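Local coordinates for anthranilate-CoA ligase (Stigmatella aurantiaca, PDB 4WV3), which belongs to the ANL superfamily of AMP-binding enzymes, which combine a large N-terminal region with a smaller C-terminal domain, at residues 64-69 with 115-120; 88-93 with 101-106; 94-99 with 121-126; 107-112 with 130-135. All coordinates share one frame; numbering follows the deposited sequence.

Contact 1 (64-69 with 115-120); sequences GLLTLD and QEFLPL
Phe117 makes the largest single contribution to this contact, against Leu66 and Leu68. Its CG lies anti to the carbonyl carbon (chi1 -55°), which sends the ring toward the chain as it leaves strand 62-66. The ring leads with its edge: Leu68 CD2 sits near the ring plane, 3.6 Å from Phe117 CZ, and Thr67 CA lies beside the same rim, 4.1 Å from Phe117 CE2. Leu68 crosses the aromatic side chain obliquely, its two methyls divided between neighbours. While CD2 takes the ring, Leu68 CD1 approaches Glu116 OE1 at 3.8 Å, the two side chains crossing at about a right angle. The first torsion of Glu116 sets CG in the crowded position between the backbone N and the carbonyl carbon (chi1 80°), 3.6 Å above the centre of one face of the Phe117 ring. Nearer the backbone, Leu66 CD2 reaches Phe117 CB at 4.3 Å. No hydrogen bond joins the two segments, so they meet by van der Waals packing, mostly apolar, with Thr92 a further neighbour of Phe117. The contact lies at the C-terminal ends of the adjacent parallel strands 62-66 and 110-114, where connecting loops pack together in an alpha/beta fold.

Contact 2 (88-93 with 101-106); sequences VGINTL and YILRDC
Strand 86-89 and helix 96-105 are the first two elements of a beta-alpha-beta crossover that returns to the parallel sheet at strand 110-114, and here the helix lies against the end of the strand it follows. The tight part centres on Ile90. Its side chain meets that of Ile102 tip to tip, with Ile90 CG2 3.7 Å from Ile102 CD1. Both isoleucines hold CG1 anti to the carbonyl carbon and CG2 anti to the backbone N, and with these torsions the branches meet crosswise, Ile90 CD1 lying 4.1 Å from Ile102 CG2. Ile90 CD1 also reaches Leu103 CD2 at 3.8 Å, the two side chains crossing at about a right angle. Toward Val88 the fit is looser: Val88 CG1 is 4.3 Å from Ile102 CG2, and Val88 CG2 is 4.2 Å from SG of Cys106, one turn on. This end is nonetheless buried, with Tyr174 of strand 169-175 touching Val88, Ile102 and Cys106. The side chain of Ile102 is about 13 Å from the bound 5'-O-[(S)-[(2-aminobenzoyl)oxy](hydroxy)phosphoryl]adenosine. Beyond Ile90 the chain turns from the helix toward solvent, where Leu93 is exposed. An Asx turn shapes this departure: Leu93 N donates to Asn91 OD1 over 2.8 Å, in the plane of the side-chain carbonyl.

Contact 3 (94-99 with 121-126); sequences LKPPEY and IESIRG
The N-terminal turn of helix 96-105 rests here on the last turn of helix 118-122 and the residues that follow it. Ile124 is the central piece. Its CG1 occupies the crowded position between the backbone N and the carbonyl carbon (chi1 67°), which spreads its two arms along the opposing helix: CG2 lies 3.8 Å from Pro96 CB, and CD1 lies 3.8 Å from Tyr99 CB, one turn further on. Pro96 CB also has Ser123 OG at 4.1 Å, at the exposed border of the contact. Deeper in, Ile121 CD1 comes to 4.0 Å from Tyr99 CD2, the two side chains crossing at about a right angle.

The helix start that offers this surface is held by its own polar bonds. Lys95, at the N-cap position, donates its backbone N to Glu98 OE1 over 2.6 Å, through the anti lone pair of that oxygen; this is half of a capping-box pattern, in which the N3 side chain accepts from the N-cap backbone N. Tyr99 OH is hydrogen-bonded to Asn91 O and accepts from Leu94 N at 3.3 Å, tethering the ring at its far end to the preceding loop. Around the contact, Leu66 of strand 62-66 touches both Tyr99 and Ile121, Ile134 of strand 133-137 adjoins Ile121, and Leu120 of helix 118-122 packs on Pro96 and Tyr99.

Contact 4 (107-112 with 130-135); sequences RARVLI and MLEHIV
Arg109 O is gripped by two backbone donors: Glu132 N at 2.8 Å, on a lone pair in the carbonyl plane, and His133 N at 3.1 Å, nearly along the C=O axis. The pairing continues with Leu111 N donating to His133 O and Val135 N donating to Leu111 O (2.8 Å), both nearly along the acceptor's C=O axis. A longer salt bridge lies outside the backbone bonds, with Arg109 NH2 3.6 Å from Glu132 OE2. That oxygen sits at the guanidinium edge, near its plane, but the carboxylate is turned 84° from it; Arg109 NH2 is also hydrogen-bonded to Leu55 O. Strands 110-114 and 133-137 are thus parallel neighbours, the two strands of a beta-alpha-beta unit whose crossover contains helix 118-122. Leu111 and Ile134 share one face of the sheet and both touch Ile121 of that helix. Leu131 joins Leu111 just before its own strand begins, its CD1 3.8 Å from Leu111 CB. On the other face stand Val110, Ile112, His133 and Val135, with Val110 CG2 meeting the edge of the His133 ring 4.2 Å from ND1. At the outer end Arg107, the C-prime residue of the Schellman motif that closes helix 96-105, bends at chi3 (87°) so that Met130 CG lies over one face of its guanidinium, 3.4 Å above the plane and offset toward the rim.

All four contacts belong to the AMP-binding region of the chain and gather round a five-stranded parallel sheet, their centres 10 to 13 Å apart. Contact 2 is nested inside the loop closed by contact 1 and precedes contact 4 along the chain; the segments of contact 3 alternate with those of the other three. Strands 86-89, 62-66, 110-114 and 133-137 lie side by side, so contacts 1, 2 and 4 are also tied through backbone pairing. Helix 96-105 serves contacts 2 and 3, and helix 118-122 serves contacts 1 and 3. Two successive crossovers form one layer on the sheet: their helices pack together in contact 3, and Leu111 meets both Leu103 and Ile121 on one face.

Contact 1 (64-69 with 115-120)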
loop_
_atom_site.group_PDB
_atom_site.type_symbol
_atom_site.label_atom_id
_atom_site.label_comp_id
_atom_site.label_asym_id
_atom_site.label_seq_id
_atom_site.Cartn_x
_atom_site.Cartn_y
_atom_site.Cartn_z
ATOM N N GLY A 64 -4.966 -0.490 -19.273
ATOM C CA GLY A 64 -5.764 -0.438 -18.063
ATOM C C GLY A 64 -6.017 -1.804 -17.456
ATOM O O GLY A 64 -6.440 -2.733 -18.144
ATOM N N LEU A 65 -5.753 -1.926 -16.159
ATOM C CA LEU A 65 -5.993 -3.170 -15.440
ATOM C C LEU A 65 -6.853 -2.913 -14.206
ATOM O O LEU A 65 -6.346 -2.509 -13.158
ATOM C CB LEU A 65 -4.669 -3.825 -15.042
ATOM C CG LEU A 65 -4.748 -5.148 -14.277
ATOM C CD1 LEU A 65 -5.606 -6.153 -15.027
ATOM C CD2 LEU A 65 -3.353 -5.709 -14.033
ATOM N N LEU A 66 -8.155 -3.144 -14.339
ATOM C CA LEU A 66 -9.092 -2.900 -13.250
ATOM C C LEU A 66 -9.886 -4.158 -12.905
ATOM O O LEU A 66 -10.988 -4.369 -13.409
ATOM C CB LEU A 66 -10.045 -1.758 -13.613
ATOM C CG LEU A 66 -11.062 -1.331 -12.552
ATOM C CD1 LEU A 66 -10.359 -0.861 -11.291
ATOM C CD2 LEU A 66 -11.978 -0.249 -13.097
ATOM N N THR A 67 -9.316 -4.994 -12.044
ATOM C CA THR A 67 -9.991 -6.216 -11.621
ATOM C C THR A 67 -9.564 -6.644 -10.220
ATOM O O THR A 67 -8.629 -6.087 -9.647
ATOM C CB THR A 67 -9.758 -7.372 -12.617
ATOM O OG1 THR A 67 -10.425 -8.551 -12.150
ATOM C CG2 THR A 67 -8.274 -7.660 -12.771
ATOM N N LEU A 68 -10.264 -7.636 -9.678
ATOM C CA LEU A 68 -10.003 -8.128 -8.330
ATOM C C LEU A 68 -8.652 -8.829 -8.240
ATOM O O LEU A 68 -8.097 -9.253 -9.255
ATOM C CB LEU A 68 -11.108 -9.099 -7.909
ATOM C CG LEU A 68 -12.549 -8.618 -8.089
ATOM C CD1 LEU A 68 -13.529 -9.747 -7.811
ATOM C CD2 LEU A 68 -12.831 -7.427 -7.189
ATOM N N ASP A 69 -8.125 -8.943 -7.023
ATOM C CA ASP A 69 -6.914 -9.722 -6.785
ATOM C C ASP A 69 -7.234 -11.131 -7.262
ATOM O O ASP A 69 -8.084 -11.813 -6.691
ATOM C CB ASP A 69 -6.511 -9.675 -5.310
ATOM C CG ASP A 69 -5.670 -8.459 -4.973
ATOM O OD1 ASP A 69 -5.759 -7.451 -5.704
ATOM O OD2 ASP A 69 -4.919 -8.515 -3.975
ATOM N N GLN A 115 -16.136 -7.997 -14.647
ATOM C CA GLN A 115 -17.520 -7.743 -15.040
ATOM C C GLN A 115 -18.302 -6.889 -14.037
ATOM O O GLN A 115 -19.262 -6.216 -14.411
ATOM C CB GLN A 115 -18.257 -9.060 -15.301
ATOM C CG GLN A 115 -18.442 -9.932 -14.068
ATOM C CD GLN A 115 -19.167 -11.229 -14.375
ATOM O OE1 GLN A 115 -19.241 -11.653 -15.528
ATOM N NE2 GLN A 115 -19.710 -11.862 -13.342
ATOM N N GLU A 116 -17.895 -6.910 -12.772
ATOM C CA GLU A 116 -18.639 -6.195 -11.736
ATOM C C GLU A 116 -18.302 -4.706 -11.713
ATOM O O GLU A 116 -18.945 -3.923 -11.010
ATOM C CB GLU A 116 -18.404 -6.821 -10.359
ATOM C CG GLU A 116 -17.097 -6.428 -9.701
ATOM C CD GLU A 116 -17.053 -6.813 -8.234
ATOM O OE1 GLU A 116 -16.866 -8.012 -7.928
ATOM O OE2 GLU A 116 -17.215 -5.912 -7.384
ATOM N N PHE A 117 -17.292 -4.327 -12.488
ATOM C CA PHE A 117 -16.889 -2.932 -12.622
ATOM C C PHE A 117 -17.249 -2.427 -14.016
ATOM O O PHE A 117 -17.119 -1.239 -14.314
ATOM C CB PHE A 117 -15.383 -2.791 -12.395
ATOM C CG PHE A 117 -14.908 -3.362 -11.091
ATOM C CD1 PHE A 117 -15.521 -3.012 -9.899
ATOM C CD2 PHE A 117 -13.852 -4.258 -11.058
ATOM C CE1 PHE A 117 -15.085 -3.538 -8.699
ATOM C CE2 PHE A 117 -13.411 -4.789 -9.862
ATOM C CZ PHE A 117 -14.030 -4.429 -8.681
ATOM N N LEU A 118 -17.697 -3.350 -14.862
ATOM C CA LEU A 118 -18.079 -3.052 -16.244
ATOM C C LEU A 118 -19.096 -1.910 -16.427
ATOM O O LEU A 118 -18.927 -1.083 -17.325
ATOM C CB LEU A 118 -18.566 -4.325 -16.951
ATOM C CG LEU A 118 -18.755 -4.260 -18.467
ATOM C CD1 LEU A 118 -17.489 -3.759 -19.141
ATOM C CD2 LEU A 118 -19.142 -5.624 -19.013
ATOM N N PRO A 119 -20.158 -1.859 -15.598
ATOM C CA PRO A 119 -21.084 -0.736 -15.793
ATOM C C PRO A 119 -20.505 0.595 -15.320
ATOM O O PRO A 119 -20.966 1.655 -15.746
ATOM C CB PRO A 119 -22.297 -1.125 -14.940
ATOM C CG PRO A 119 -21.760 -2.059 -13.918
ATOM C CD PRO A 119 -20.657 -2.813 -14.589
ATOM N N LEU A 120 -19.501 0.533 -14.451
ATOM C CA LEU A 120 -18.845 1.732 -13.938
ATOM C C LEU A 120 -17.967 2.388 -15.004
ATOM O O LEU A 120 -17.567 3.544 -14.868
ATOM C CB LEU A 120 -18.021 1.395 -12.692
ATOM C CG LEU A 120 -18.500 2.030 -11.383
ATOM C CD1 LEU A 120 -19.989 1.786 -11.180
ATOM C CD2 LEU A 120 -17.698 1.516 -10.191
#

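Contact 2 (88-93 with 101-106)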
loop_
_atom_site.group_PDB
_atom_site.type_symbol
_atom_site.label_atom_id
_atom_site.label_comp_id
_atom_site.label_asym_id
_atom_site.label_seq_id
_atom_site.Cartn_x
_atom_site.Cartn_y
_atom_site.Cartn_z
ATOM N N VAL A 88 -1.269 -0.329 -15.879
ATOM C CA VAL A 88 -1.909 0.647 -15.006
ATOM C C VAL A 88 -2.850 -0.044 -14.021
ATOM O O VAL A 88 -4.010 -0.310 -14.337
ATOM C CB VAL A 88 -2.691 1.702 -15.816
ATOM C CG1 VAL A 88 -3.236 2.786 -14.896
ATOM C CG2 VAL A 88 -1.801 2.312 -16.888
ATOM N N GLY A 89 -2.338 -0.342 -12.829
ATOM C CA GLY A 89 -3.127 -0.982 -11.791
ATOM C C GLY A 89 -4.046 0.006 -11.100
ATOM O O GLY A 89 -3.591 0.879 -10.363
ATOM N N ILE A 90 -5.347 -0.141 -11.334
ATOM C CA ILE A 90 -6.322 0.843 -10.880
ATOM C C ILE A 90 -7.070 0.395 -9.625
ATOM O O ILE A 90 -7.398 -0.781 -9.471
ATOM C CB ILE A 90 -7.329 1.173 -12.003
ATOM C CG1 ILE A 90 -6.586 1.441 -13.314
ATOM C CG2 ILE A 90 -8.196 2.366 -11.625
ATOM C CD1 ILE A 90 -7.492 1.734 -14.486
ATOM N N ASN A 91 -7.323 1.349 -8.731
ATOM C CA ASN A 91 -8.100 1.115 -7.517
ATOM C C ASN A 91 -9.478 0.537 -7.833
ATOM O O ASN A 91 -10.192 1.038 -8.703
ATOM C CB ASN A 91 -8.239 2.422 -6.730
ATOM C CG ASN A 91 -8.808 2.219 -5.334
ATOM O OD1 ASN A 91 -9.665 1.365 -5.109
ATOM N ND2 ASN A 91 -8.330 3.017 -4.387
ATOM N N THR A 92 -9.848 -0.511 -7.106
ATOM C CA THR A 92 -11.085 -1.238 -7.363
ATOM C C THR A 92 -12.322 -0.535 -6.787
ATOM O O THR A 92 -13.430 -0.687 -7.308
ATOM C CB THR A 92 -10.972 -2.709 -6.869
ATOM O OG1 THR A 92 -10.980 -3.595 -7.996
ATOM C CG2 THR A 92 -12.106 -3.085 -5.926
ATOM N N LEU A 93 -12.128 0.253 -5.733
ATOM C CA LEU A 93 -13.238 0.966 -5.101
ATOM C C LEU A 93 -13.552 2.413 -5.478
ATOM O O LEU A 93 -14.110 3.159 -4.674
ATOM C CB LEU A 93 -13.195 0.808 -3.577
ATOM C CG LEU A 93 -13.497 -0.564 -2.966
ATOM C CD1 LEU A 93 -14.527 -1.324 -3.796
ATOM C CD2 LEU A 93 -12.225 -1.380 -2.773
ATOM N N TYR A 101 -11.081 9.993 -15.335
ATOM C CA TYR A 101 -9.865 10.793 -15.269
ATOM C C TYR A 101 -8.632 9.944 -15.548
ATOM O O TYR A 101 -7.786 10.314 -16.361
ATOM C CB TYR A 101 -9.729 11.469 -13.903
ATOM C CG TYR A 101 -8.400 12.166 -13.706
ATOM C CD1 TYR A 101 -8.165 13.422 -14.252
ATOM C CD2 TYR A 101 -7.380 11.569 -12.975
ATOM C CE1 TYR A 101 -6.953 14.063 -14.077
ATOM C CE2 TYR A 101 -6.163 12.202 -12.796
ATOM C CZ TYR A 101 -5.955 13.449 -13.349
ATOM O OH TYR A 101 -4.747 14.085 -13.172
ATOM N N ILE A 102 -8.539 8.807 -14.867
ATOM C CA ILE A 102 -7.388 7.917 -14.995
ATOM C C ILE A 102 -7.185 7.422 -16.425
ATOM O O ILE A 102 -6.096 7.551 -16.985
ATOM C CB ILE A 102 -7.506 6.707 -14.044
ATOM C CG1 ILE A 102 -7.415 7.168 -12.588
ATOM C CG2 ILE A 102 -6.424 5.681 -14.342
ATOM C CD1 ILE A 102 -7.600 6.055 -11.582
ATOM N N LEU A 103 -8.238 6.867 -17.015
ATOM C CA LEU A 103 -8.153 6.289 -18.352
ATOM C C LEU A 103 -7.835 7.325 -19.428
ATOM O O LEU A 103 -7.178 7.016 -20.423
ATOM C CB LEU A 103 -9.440 5.538 -18.696
ATOM C CG LEU A 103 -9.731 4.326 -17.810
ATOM C CD1 LEU A 103 -10.990 3.607 -18.266
ATOM C CD2 LEU A 103 -8.540 3.379 -17.796
ATOM N N ARG A 104 -8.300 8.553 -19.225
ATOM C CA ARG A 104 -8.032 9.631 -20.168
ATOM C C ARG A 104 -6.613 10.158 -19.987
ATOM O O ARG A 104 -5.947 10.529 -20.953
ATOM C CB ARG A 104 -9.031 10.773 -19.978
ATOM C CG ARG A 104 -8.918 11.875 -21.020
ATOM C CD ARG A 104 -9.605 13.149 -20.560
ATOM N NE ARG A 104 -10.932 12.890 -20.008
ATOM C CZ ARG A 104 -12.038 12.784 -20.736
ATOM N NH1 ARG A 104 -11.981 12.910 -22.054
ATOM N NH2 ARG A 104 -13.201 12.547 -20.148
ATOM N N ASP A 105 -6.157 10.183 -18.739
ATOM C CA ASP A 105 -4.849 10.737 -18.406
ATOM C C ASP A 105 -3.704 9.861 -18.907
ATOM O O ASP A 105 -2.616 10.359 -19.198
ATOM C CB ASP A 105 -4.735 10.958 -16.894
ATOM C CG ASP A 105 -3.468 11.691 -16.502
ATOM O OD1 ASP A 105 -3.348 12.891 -16.825
ATOM O OD2 ASP A 105 -2.599 11.067 -15.859
ATOM N N CYS A 106 -3.949 8.559 -19.015
ATOM C CA CYS A 106 -2.921 7.638 -19.491
ATOM C C CYS A 106 -3.163 7.198 -20.936
ATOM O O CYS A 106 -2.403 6.395 -21.479
ATOM C CB CYS A 106 -2.802 6.422 -18.566
ATOM S SG CYS A 106 -4.236 5.321 -18.549
#

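Contact 3 (94-99 with 121-126)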
loop_
_atom_site.group_PDB
_atom_site.type_symbol
_atom_site.label_atom_id
_atom_site.label_comp_id
_atom_site.label_asym_id
_atom_site.label_seq_id
_atom_site.Cartn_x
_atom_site.Cartn_y
_atom_site.Cartn_z
ATOM N N LEU A 94 -13.207 2.805 -6.700
ATOM C CA LEU A 94 -13.511 4.155 -7.170
ATOM C C LEU A 94 -14.839 4.466 -7.853
ATOM O O LEU A 94 -15.630 3.568 -8.143
ATOM C CB LEU A 94 -12.351 4.526 -8.098
ATOM C CG LEU A 94 -10.963 4.669 -7.475
ATOM C CD1 LEU A 94 -9.963 5.165 -8.508
ATOM C CD2 LEU A 94 -11.003 5.597 -6.273
ATOM N N LYS A 95 -15.067 5.751 -8.105
ATOM C CA LYS A 95 -16.270 6.220 -8.781
ATOM C C LYS A 95 -16.012 6.346 -10.280
ATOM O O LYS A 95 -14.867 6.508 -10.698
ATOM C CB LYS A 95 -16.691 7.578 -8.212
ATOM C CG LYS A 95 -16.992 7.562 -6.725
ATOM C CD LYS A 95 -18.196 6.690 -6.417
ATOM C CE LYS A 95 -18.433 6.599 -4.921
ATOM N NZ LYS A 95 -18.581 7.946 -4.304
ATOM N N PRO A 96 -17.079 6.263 -11.094
ATOM C CA PRO A 96 -16.968 6.440 -12.549
ATOM C C PRO A 96 -16.241 7.718 -13.015
ATOM O O PRO A 96 -15.507 7.636 -14.002
ATOM C CB PRO A 96 -18.429 6.436 -13.017
ATOM C CG PRO A 96 -19.134 5.612 -12.003
ATOM C CD PRO A 96 -18.446 5.882 -10.692
ATOM N N PRO A 97 -16.441 8.873 -12.344
ATOM C CA PRO A 97 -15.638 10.023 -12.779
ATOM C C PRO A 97 -14.152 9.826 -12.502
ATOM O O PRO A 97 -13.314 10.286 -13.279
ATOM C CB PRO A 97 -16.172 11.168 -11.914
ATOM C CG PRO A 97 -17.545 10.758 -11.551
ATOM C CD PRO A 97 -17.470 9.278 -11.367
ATOM N N GLU A 98 -13.838 9.149 -11.402
ATOM C CA GLU A 98 -12.452 8.890 -11.033
ATOM C C GLU A 98 -11.789 7.947 -12.031
ATOM O O GLU A 98 -10.602 8.080 -12.329
ATOM C CB GLU A 98 -12.373 8.316 -9.619
ATOM C CG GLU A 98 -12.850 9.274 -8.541
ATOM C CD GLU A 98 -12.874 8.638 -7.165
ATOM O OE1 GLU A 98 -13.549 7.600 -7.001
ATOM O OE2 GLU A 98 -12.214 9.174 -6.251
ATOM N N TYR A 99 -12.564 6.997 -12.545
ATOM C CA TYR A 99 -12.074 6.081 -13.569
ATOM C C TYR A 99 -11.902 6.805 -14.898
ATOM O O TYR A 99 -11.007 6.481 -15.679
ATOM C CB TYR A 99 -13.033 4.902 -13.741
ATOM C CG TYR A 99 -12.988 3.904 -12.608
ATOM C CD1 TYR A 99 -11.784 3.563 -12.006
ATOM C CD2 TYR A 99 -14.149 3.305 -12.140
ATOM C CE1 TYR A 99 -11.737 2.650 -10.971
ATOM C CE2 TYR A 99 -14.113 2.392 -11.103
ATOM C CZ TYR A 99 -12.905 2.069 -10.522
ATOM O OH TYR A 99 -12.865 1.162 -9.490
ATOM N N ILE A 121 -17.679 1.634 -16.062
ATOM C CA ILE A 121 -16.893 2.117 -17.197
ATOM C C ILE A 121 -17.827 2.375 -18.381
ATOM O O ILE A 121 -17.582 3.250 -19.215
ATOM C CB ILE A 121 -15.772 1.102 -17.578
ATOM C CG1 ILE A 121 -14.514 1.337 -16.738
ATOM C CG2 ILE A 121 -15.406 1.189 -19.055
ATOM C CD1 ILE A 121 -14.654 0.963 -15.282
ATOM N N GLU A 122 -18.921 1.620 -18.425
ATOM C CA GLU A 122 -19.905 1.727 -19.498
ATOM C C GLU A 122 -20.540 3.118 -19.563
ATOM O O GLU A 122 -20.918 3.586 -20.637
ATOM C CB GLU A 122 -20.988 0.659 -19.318
ATOM C CG GLU A 122 -21.305 -0.139 -20.574
ATOM C CD GLU A 122 -21.705 -1.572 -20.269
ATOM O OE1 GLU A 122 -22.706 -1.780 -19.549
ATOM O OE2 GLU A 122 -21.011 -2.493 -20.745
ATOM N N SER A 123 -20.643 3.776 -18.412
ATOM C CA SER A 123 -21.290 5.083 -18.331
ATOM C C SER A 123 -20.322 6.237 -18.593
ATOM O O SER A 123 -20.726 7.399 -18.622
ATOM C CB SER A 123 -21.969 5.264 -16.970
ATOM O OG SER A 123 -21.015 5.288 -15.923
ATOM N N ILE A 124 -19.046 5.912 -18.777
ATOM C CA ILE A 124 -18.032 6.919 -19.074
ATOM C C ILE A 124 -17.344 6.603 -20.397
ATOM O O ILE A 124 -16.357 7.239 -20.765
ATOM C CB ILE A 124 -16.966 7.001 -17.960
ATOM C CG1 ILE A 124 -16.140 5.714 -17.913
ATOM C CG2 ILE A 124 -17.619 7.276 -16.615
ATOM C CD1 ILE A 124 -15.159 5.649 -16.762
ATOM N N ARG A 125 -17.885 5.615 -21.105
ATOM C CA ARG A 125 -17.308 5.125 -22.355
ATOM C C ARG A 125 -17.165 6.220 -23.411
ATOM O O ARG A 125 -16.131 6.321 -24.076
ATOM C CB ARG A 125 -18.166 3.986 -22.909
ATOM C CG ARG A 125 -17.395 2.726 -23.267
ATOM C CD ARG A 125 -16.322 3.012 -24.298
ATOM N NE ARG A 125 -15.805 1.790 -24.906
ATOM C CZ ARG A 125 -14.864 1.770 -25.843
ATOM N NH1 ARG A 125 -14.338 2.907 -26.276
ATOM N NH2 ARG A 125 -14.448 0.615 -26.346
ATOM N N GLY A 126 -18.206 7.031 -23.564
ATOM C CA GLY A 126 -18.216 8.090 -24.557
ATOM C C GLY A 126 -17.149 9.144 -24.333
ATOM O O GLY A 126 -16.671 9.761 -25.285
#

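Contact 4 (107-112 with 130-135)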
loop_
_atom_site.group_PDB
_atom_site.type_symbol
_atom_site.label_atom_id
_atom_site.label_comp_id
_atom_site.label_asym_id
_atom_site.label_seq_id
_atom_site.Cartn_x
_atom_site.Cartn_y
_atom_site.Cartn_z
ATOM N N ARG A 107 -4.217 7.737 -21.545
ATOM C CA ARG A 107 -4.566 7.452 -22.938
ATOM C C ARG A 107 -4.686 5.959 -23.233
ATOM O O ARG A 107 -4.247 5.490 -24.283
ATOM C CB ARG A 107 -3.551 8.086 -23.897
ATOM C CG ARG A 107 -3.333 9.574 -23.694
ATOM C CD ARG A 107 -2.470 10.164 -24.803
ATOM N NE ARG A 107 -3.262 10.574 -25.961
ATOM C CZ ARG A 107 -3.478 9.815 -27.032
ATOM N NH1 ARG A 107 -2.961 8.597 -27.102
ATOM N NH2 ARG A 107 -4.211 10.280 -28.034
ATOM N N ALA A 108 -5.281 5.219 -22.304
ATOM C CA ALA A 108 -5.406 3.771 -22.436
ATOM C C ALA A 108 -6.249 3.369 -23.642
ATOM O O ALA A 108 -7.426 3.716 -23.734
ATOM C CB ALA A 108 -5.985 3.174 -21.161
ATOM N N ARG A 109 -5.636 2.637 -24.569
ATOM C CA ARG A 109 -6.348 2.127 -25.735
ATOM C C ARG A 109 -7.110 0.852 -25.389
ATOM O O ARG A 109 -8.170 0.577 -25.952
ATOM C CB ARG A 109 -5.378 1.847 -26.882
ATOM C CG ARG A 109 -4.824 3.085 -27.566
ATOM C CD ARG A 109 -3.971 2.712 -28.776
ATOM N NE ARG A 109 -4.731 1.984 -29.790
ATOM C CZ ARG A 109 -4.691 0.665 -29.959
ATOM N NH1 ARG A 109 -3.921 -0.085 -29.180
ATOM N NH2 ARG A 109 -5.422 0.094 -30.907
ATOM N N VAL A 110 -6.556 0.074 -24.464
ATOM C CA VAL A 110 -7.158 -1.191 -24.065
ATOM C C VAL A 110 -7.377 -1.236 -22.555
ATOM O O VAL A 110 -6.504 -0.843 -21.781
ATOM C CB VAL A 110 -6.280 -2.388 -24.494
ATOM C CG1 VAL A 110 -6.913 -3.701 -24.065
ATOM C CG2 VAL A 110 -6.057 -2.371 -25.998
ATOM N N LEU A 111 -8.552 -1.703 -22.142
ATOM C CA LEU A 111 -8.856 -1.864 -20.725
ATOM C C LEU A 111 -9.211 -3.308 -20.392
ATOM O O LEU A 111 -10.073 -3.910 -21.032
ATOM C CB LEU A 111 -10.008 -0.948 -20.306
ATOM C CG LEU A 111 -10.519 -1.173 -18.879
ATOM C CD1 LEU A 111 -9.469 -0.765 -17.856
ATOM C CD2 LEU A 111 -11.830 -0.439 -18.634
ATOM N N ILE A 112 -8.537 -3.860 -19.389
ATOM C CA ILE A 112 -8.877 -5.179 -18.871
ATOM C C ILE A 112 -9.634 -5.009 -17.559
ATOM O O ILE A 112 -9.060 -4.607 -16.548
ATOM C CB ILE A 112 -7.624 -6.038 -18.644
ATOM C CG1 ILE A 112 -6.822 -6.158 -19.942
ATOM C CG2 ILE A 112 -8.012 -7.413 -18.125
ATOM C CD1 ILE A 112 -5.537 -6.939 -19.797
ATOM N N MET A 130 -9.872 7.517 -26.777
ATOM C CA MET A 130 -8.740 6.645 -27.076
ATOM C C MET A 130 -9.024 5.181 -26.755
ATOM O O MET A 130 -8.407 4.283 -27.327
ATOM C CB MET A 130 -7.484 7.115 -26.336
ATOM C CG MET A 130 -6.927 8.437 -26.838
ATOM S SD MET A 130 -6.584 8.417 -28.608
ATOM C CE MET A 130 -5.483 7.006 -28.728
ATOM N N LEU A 131 -9.958 4.945 -25.839
ATOM C CA LEU A 131 -10.302 3.585 -25.438
ATOM C C LEU A 131 -11.015 2.843 -26.565
ATOM O O LEU A 131 -12.155 3.160 -26.901
ATOM C CB LEU A 131 -11.170 3.598 -24.176
ATOM C CG LEU A 131 -11.455 2.236 -23.539
ATOM C CD1 LEU A 131 -10.158 1.491 -23.255
ATOM C CD2 LEU A 131 -12.269 2.397 -22.264
ATOM N N GLU A 132 -10.337 1.858 -27.145
ATOM C CA GLU A 132 -10.893 1.105 -28.267
ATOM C C GLU A 132 -11.414 -0.271 -27.861
ATOM O O GLU A 132 -12.529 -0.651 -28.223
ATOM C CB GLU A 132 -9.857 0.952 -29.385
ATOM C CG GLU A 132 -9.442 2.257 -30.043
ATOM C CD GLU A 132 -8.735 2.035 -31.366
ATOM O OE1 GLU A 132 -9.169 1.148 -32.131
ATOM O OE2 GLU A 132 -7.744 2.744 -31.641
ATOM N N HIS A 133 -10.607 -1.017 -27.114
ATOM C CA HIS A 133 -10.953 -2.390 -26.769
ATOM C C HIS A 133 -11.096 -2.606 -25.266
ATOM O O HIS A 133 -10.198 -2.283 -24.491
ATOM C CB HIS A 133 -9.913 -3.359 -27.336
ATOM C CG HIS A 133 -9.699 -3.218 -28.810
ATOM N ND1 HIS A 133 -8.550 -2.677 -29.347
ATOM C CD2 HIS A 133 -10.489 -3.542 -29.860
ATOM C CE1 HIS A 133 -8.641 -2.678 -30.666
ATOM N NE2 HIS A 133 -9.808 -3.197 -31.002
ATOM N N ILE A 134 -12.235 -3.159 -24.864
ATOM C CA ILE A 134 -12.468 -3.505 -23.469
ATOM C C ILE A 134 -12.560 -5.018 -23.301
ATOM O O ILE A 134 -13.500 -5.648 -23.785
ATOM C CB ILE A 134 -13.756 -2.856 -22.935
ATOM C CG1 ILE A 134 -13.639 -1.331 -22.976
ATOM C CG2 ILE A 134 -14.043 -3.330 -21.519
ATOM C CD1 ILE A 134 -14.861 -0.608 -22.451
ATOM N N VAL A 135 -11.573 -5.596 -22.622
ATOM C CA VAL A 135 -11.566 -7.030 -22.350
ATOM C C VAL A 135 -12.137 -7.307 -20.965
ATOM O O VAL A 135 -11.685 -6.734 -19.973
ATOM C CB VAL A 135 -10.149 -7.619 -22.444
ATOM C CG1 VAL A 135 -10.171 -9.100 -22.097
ATOM C CG2 VAL A 135 -9.576 -7.400 -23.835
#